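Local coordinates for protein transcriptional regulators (LACI-FAMILY TRANSCRIPTIONAL REGULATORY PROTEIN) (Corynebacterium glutamicum, PDB 3GYB) that probably acts as a DNA-binding transcription factor of the LacI family, with a periplasmic-binding-protein-like domain, and here holds a magnesium ion, at residues L79-Q91 and V234-L246. Sequence-based numbering, arbitrary orientation.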
loop_
_atom_site.group_PDB
_atom_site.type_symbol
_atom_site.label_atom_id
_atom_site.label_comp_id
_atom_site.label_asym_id
_atom_site.label_seq_id
_atom_site.Cartn_x
_atom_site.Cartn_y
_atom_site.Cartn_z
ATOM N N LEU A 79 21.740 -17.482 14.218
ATOM C CA LEU A 79 20.936 -16.401 13.659
ATOM C C LEU A 79 21.275 -15.079 14.341
ATOM O O LEU A 79 21.485 -15.033 15.553
ATOM C CB LEU A 79 19.446 -16.707 13.846
ATOM C CG LEU A 79 18.441 -15.759 13.191
ATOM C CD1 LEU A 79 18.561 -15.858 11.679
ATOM C CD2 LEU A 79 17.030 -16.121 13.635
ATOM N N PRO A 80 21.350 -13.985 13.567
ATOM C CA PRO A 80 21.667 -12.669 14.132
ATOM C C PRO A 80 20.562 -12.241 15.092
ATOM O O PRO A 80 19.483 -12.832 15.105
ATOM C CB PRO A 80 21.723 -11.766 12.897
ATOM C CG PRO A 80 22.126 -12.706 11.802
ATOM C CD PRO A 80 21.282 -13.917 12.097
ATOM N N PRO A 81 20.816 -11.210 15.911
ATOM C CA PRO A 81 19.785 -10.755 16.850
ATOM C C PRO A 81 18.538 -10.345 16.074
ATOM O O PRO A 81 18.644 -9.750 15.000
ATOM C CB PRO A 81 20.444 -9.559 17.533
ATOM C CG PRO A 81 21.906 -9.913 17.495
ATOM C CD PRO A 81 22.068 -10.455 16.094
ATOM N N PHE A 82 17.368 -10.667 16.612
ATOM C CA PHE A 82 16.121 -10.309 15.949
ATOM C C PHE A 82 15.028 -9.911 16.929
ATOM O O PHE A 82 15.066 -10.257 18.113
ATOM C CB PHE A 82 15.610 -11.469 15.085
ATOM C CG PHE A 82 15.138 -12.656 15.876
ATOM C CD1 PHE A 82 16.045 -13.589 16.367
ATOM C CD2 PHE A 82 13.786 -12.823 16.158
ATOM C CE1 PHE A 82 15.612 -14.672 17.129
ATOM C CE2 PHE A 82 13.342 -13.902 16.921
ATOM C CZ PHE A 82 14.259 -14.828 17.407
ATOM N N VAL A 83 14.049 -9.178 16.412
ATOM C CA VAL A 83 12.910 -8.731 17.191
ATOM C C VAL A 83 11.685 -8.941 16.327
ATOM O O VAL A 83 11.705 -8.634 15.134
ATOM C CB VAL A 83 13.003 -7.227 17.544
ATOM C CG1 VAL A 83 11.683 -6.748 18.137
ATOM C CG2 VAL A 83 14.132 -6.994 18.538
ATOM N N ILE A 84 10.635 -9.493 16.922
ATOM C CA ILE A 84 9.388 -9.714 16.205
ATOM C C ILE A 84 8.562 -8.454 16.449
ATOM O O ILE A 84 8.337 -8.062 17.595
ATOM C CB ILE A 84 8.658 -10.963 16.748
ATOM C CG1 ILE A 84 9.536 -12.200 16.529
ATOM C CG2 ILE A 84 7.320 -11.142 16.041
ATOM C CD1 ILE A 84 9.017 -13.450 17.207
ATOM N N ALA A 85 8.121 -7.813 15.369
ATOM C CA ALA A 85 7.355 -6.576 15.476
ATOM C C ALA A 85 5.979 -6.636 14.824
ATOM O O ALA A 85 5.823 -7.159 13.723
ATOM C CB ALA A 85 8.152 -5.430 14.869
ATOM N N GLY A 86 4.984 -6.092 15.517
ATOM C CA GLY A 86 3.638 -6.071 14.973
ATOM C C GLY A 86 2.813 -7.279 15.352
ATOM O O GLY A 86 1.584 -7.239 15.301
ATOM N N THR A 87 3.489 -8.361 15.722
ATOM C CA THR A 87 2.809 -9.587 16.117
ATOM C C THR A 87 3.659 -10.347 17.126
ATOM O O THR A 87 4.671 -9.837 17.608
ATOM C CB THR A 87 2.532 -10.497 14.894
ATOM O OG1 THR A 87 1.785 -11.649 15.309
ATOM C CG2 THR A 87 3.839 -10.945 14.254
ATOM N N ARG A 88 3.240 -11.566 17.444
ATOM C CA ARG A 88 3.945 -12.408 18.403
ATOM C C ARG A 88 3.164 -13.700 18.595
ATOM O O ARG A 88 2.005 -13.802 18.188
ATOM C CB ARG A 88 4.065 -11.691 19.752
ATOM C CG ARG A 88 2.739 -11.153 20.263
ATOM C CD ARG A 88 2.833 -10.589 21.670
ATOM N NE ARG A 88 3.991 -9.721 21.857
ATOM C CZ ARG A 88 3.999 -8.651 22.647
ATOM N NH1 ARG A 88 2.904 -8.313 23.313
ATOM N NH2 ARG A 88 5.104 -7.933 22.788
ATOM N N ILE A 89 3.805 -14.687 19.211
ATOM C CA ILE A 89 3.146 -15.957 19.475
ATOM C C ILE A 89 2.326 -15.727 20.739
ATOM O O ILE A 89 2.866 -15.332 21.773
ATOM C CB ILE A 89 4.171 -17.080 19.733
ATOM C CG1 ILE A 89 5.301 -17.007 18.703
ATOM C CG2 ILE A 89 3.482 -18.434 19.654
ATOM C CD1 ILE A 89 4.841 -17.125 17.261
ATOM N N THR A 90 1.022 -15.962 20.651
ATOM C CA THR A 90 0.134 -15.753 21.789
ATOM C C THR A 90 0.621 -16.430 23.067
ATOM O O THR A 90 0.456 -15.891 24.162
ATOM C CB THR A 90 -1.294 -16.254 21.481
ATOM O OG1 THR A 90 -1.795 -15.591 20.311
ATOM C CG2 THR A 90 -2.224 -15.960 22.650
ATOM N N GLN A 91 1.227 -17.604 22.926
ATOM C CA GLN A 91 1.716 -18.355 24.079
ATOM C C GLN A 91 3.075 -17.894 24.606
ATOM O O GLN A 91 3.207 -17.533 25.776
ATOM C CB GLN A 91 1.787 -19.849 23.735
ATOM C CG GLN A 91 2.679 -20.176 22.541
ATOM C CD GLN A 91 2.746 -21.662 22.241
ATOM O OE1 GLN A 91 3.416 -22.088 21.298
ATOM N NE2 GLN A 91 2.051 -22.463 23.043
ATOM N N VAL A 234 5.250 0.695 17.877
ATOM C CA VAL A 234 5.839 -0.631 17.741
ATOM C C VAL A 234 7.184 -0.540 17.026
ATOM O O VAL A 234 8.168 -1.144 17.452
ATOM C CB VAL A 234 4.904 -1.580 16.958
ATOM C CG1 VAL A 234 5.654 -2.841 16.561
ATOM C CG2 VAL A 234 3.687 -1.935 17.814
ATOM N N GLY A 235 7.228 0.224 15.939
ATOM C CA GLY A 235 8.473 0.368 15.208
ATOM C C GLY A 235 9.525 1.034 16.074
ATOM O O GLY A 235 10.703 0.681 16.028
ATOM N N TYR A 236 9.090 1.999 16.877
ATOM C CA TYR A 236 9.989 2.726 17.761
ATOM C C TYR A 236 10.604 1.811 18.814
ATOM O O TYR A 236 11.822 1.737 18.952
ATOM C CB TYR A 236 9.232 3.859 18.457
ATOM C CG TYR A 236 10.074 4.653 19.427
ATOM C CD1 TYR A 236 11.038 5.551 18.970
ATOM C CD2 TYR A 236 9.917 4.496 20.802
ATOM C CE1 TYR A 236 11.829 6.274 19.862
ATOM C CE2 TYR A 236 10.702 5.212 21.702
ATOM C CZ TYR A 236 11.656 6.097 21.224
ATOM O OH TYR A 236 12.453 6.793 22.103
ATOM N N ASN A 237 9.756 1.107 19.554
ATOM C CA ASN A 237 10.247 0.226 20.600
ATOM C C ASN A 237 10.979 -0.991 20.060
ATOM O O ASN A 237 11.922 -1.483 20.685
ATOM C CB ASN A 237 9.098 -0.194 21.513
ATOM C CG ASN A 237 8.621 0.946 22.396
ATOM O OD1 ASN A 237 7.706 1.689 22.039
ATOM N ND2 ASN A 237 9.264 1.104 23.548
ATOM N N ALA A 238 10.562 -1.475 18.896
ATOM C CA ALA A 238 11.222 -2.627 18.292
ATOM C C ALA A 238 12.656 -2.246 17.929
ATOM O O ALA A 238 13.580 -3.042 18.089
ATOM C CB ALA A 238 10.464 -3.073 17.039
ATOM N N ALA A 239 12.836 -1.026 17.430
ATOM C CA ALA A 239 14.161 -0.550 17.061
ATOM C C ALA A 239 15.021 -0.448 18.321
ATOM O O ALA A 239 16.169 -0.892 18.335
ATOM C CB ALA A 239 14.063 0.815 16.371
ATOM N N LEU A 240 14.464 0.133 19.380
ATOM C CA LEU A 240 15.209 0.255 20.629
ATOM C C LEU A 240 15.567 -1.122 21.176
ATOM O O LEU A 240 16.678 -1.332 21.662
ATOM C CB LEU A 240 14.397 1.016 21.680
ATOM C CG LEU A 240 14.165 2.509 21.458
ATOM C CD1 LEU A 240 13.356 3.070 22.619
ATOM C CD2 LEU A 240 15.507 3.221 21.341
ATOM N N LEU A 241 14.628 -2.060 21.103
ATOM C CA LEU A 241 14.875 -3.408 21.614
ATOM C C LEU A 241 15.994 -4.101 20.842
ATOM O O LEU A 241 16.875 -4.725 21.435
ATOM C CB LEU A 241 13.594 -4.254 21.549
ATOM C CG LEU A 241 13.676 -5.667 22.141
ATOM C CD1 LEU A 241 13.991 -5.578 23.626
ATOM C CD2 LEU A 241 12.360 -6.411 21.925
ATOM N N LEU A 242 15.963 -3.997 19.517
ATOM C CA LEU A 242 16.998 -4.618 18.704
ATOM C C LEU A 242 18.355 -3.992 19.016
ATOM O O LEU A 242 19.353 -4.698 19.136
ATOM C CB LEU A 242 16.684 -4.454 17.217
ATOM C CG LEU A 242 17.669 -5.126 16.256
ATOM C CD1 LEU A 242 17.690 -6.629 16.500
ATOM C CD2 LEU A 242 17.262 -4.833 14.828
ATOM N N LEU A 243 18.386 -2.666 19.142
ATOM C CA LEU A 243 19.629 -1.966 19.448
ATOM C C LEU A 243 20.219 -2.451 20.766
ATOM O O LEU A 243 21.440 -2.555 20.903
ATOM C CB LEU A 243 19.397 -0.454 19.520
ATOM C CG LEU A 243 19.201 0.296 18.200
ATOM C CD1 LEU A 243 18.819 1.735 18.493
ATOM C CD2 LEU A 243 20.483 0.241 17.374
ATOM N N SER A 244 19.357 -2.755 21.731
ATOM C CA SER A 244 19.830 -3.221 23.036
ATOM C C SER A 244 20.506 -4.581 22.902
ATOM O O SER A 244 21.377 -4.925 23.703
ATOM C CB SER A 244 18.678 -3.290 24.044
ATOM O OG SER A 244 17.820 -4.387 23.780
HETATM N N MSE A 245 20.103 -5.359 21.901
HETATM C CA MSE A 245 20.710 -6.667 21.665
HETATM C C MSE A 245 22.009 -6.517 20.874
HETATM O O MSE A 245 22.985 -7.220 21.128
HETATM C CB MSE A 245 19.763 -7.578 20.878
HETATM C CG MSE A 245 18.444 -7.881 21.546
HETATM SE SE MSE A 245 17.277 -8.841 20.338
HETATM C CE MSE A 245 15.839 -9.181 21.562
ATOM N N LEU A 246 22.014 -5.598 19.913
ATOM C CA LEU A 246 23.186 -5.346 19.080
ATOM C C LEU A 246 24.344 -4.741 19.871
ATOM O O LEU A 246 25.514 -4.928 19.525
ATOM C CB LEU A 246 22.817 -4.419 17.917
ATOM C CG LEU A 246 21.809 -5.012 16.926
ATOM C CD1 LEU A 246 21.375 -3.968 15.901
ATOM C CD2 LEU A 246 22.441 -6.215 16.233
#
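Val83 of strand 82-85 packs both of its methyls against segment 234-246 of helix 231-246, which runs nearly antiparallel to the strand at 166°, the axes of strand and segment 8.0 Å apart. With CG1 anti to the backbone N (chi1 170°), that methyl reaches Ala238 CB and, at 3.9 Å, Leu241 CD2, while CG2 lies 3.6 Å from Leu242 N; a beta-branched residue suits a strand, and its fork spans Ala238 to Leu242. Further along, toward the magnesium site, Ala85 CB meets Ala238 CB at 4.0 Å, single methyls that suit a place where strand and helix run close. Val234 CG1 then sits 3.5 Å from Gly86 N. At the other end Pro81 offers a rigid apolar ring, its CB 3.9 Å from Met245 CB and its CG against Leu246 CD2. Backbone oxygens also abut side chains: selenomethionine Met245 places SE 3.4 Å from Phe82 O, and Leu242 CD1 touches Pro81 O. The strand's own bonding goes to its parallel neighbours, Val83 pairing with Ile64 and Ile66, Ile84 with Asp96 and Val98. Helix and sheet therefore join here mainly by apolar packing, as in the alpha/beta layers of periplasmic-binding-protein-like domains, cohesion resting on buried apolar surface and van der Waals fit, which impose little directionality.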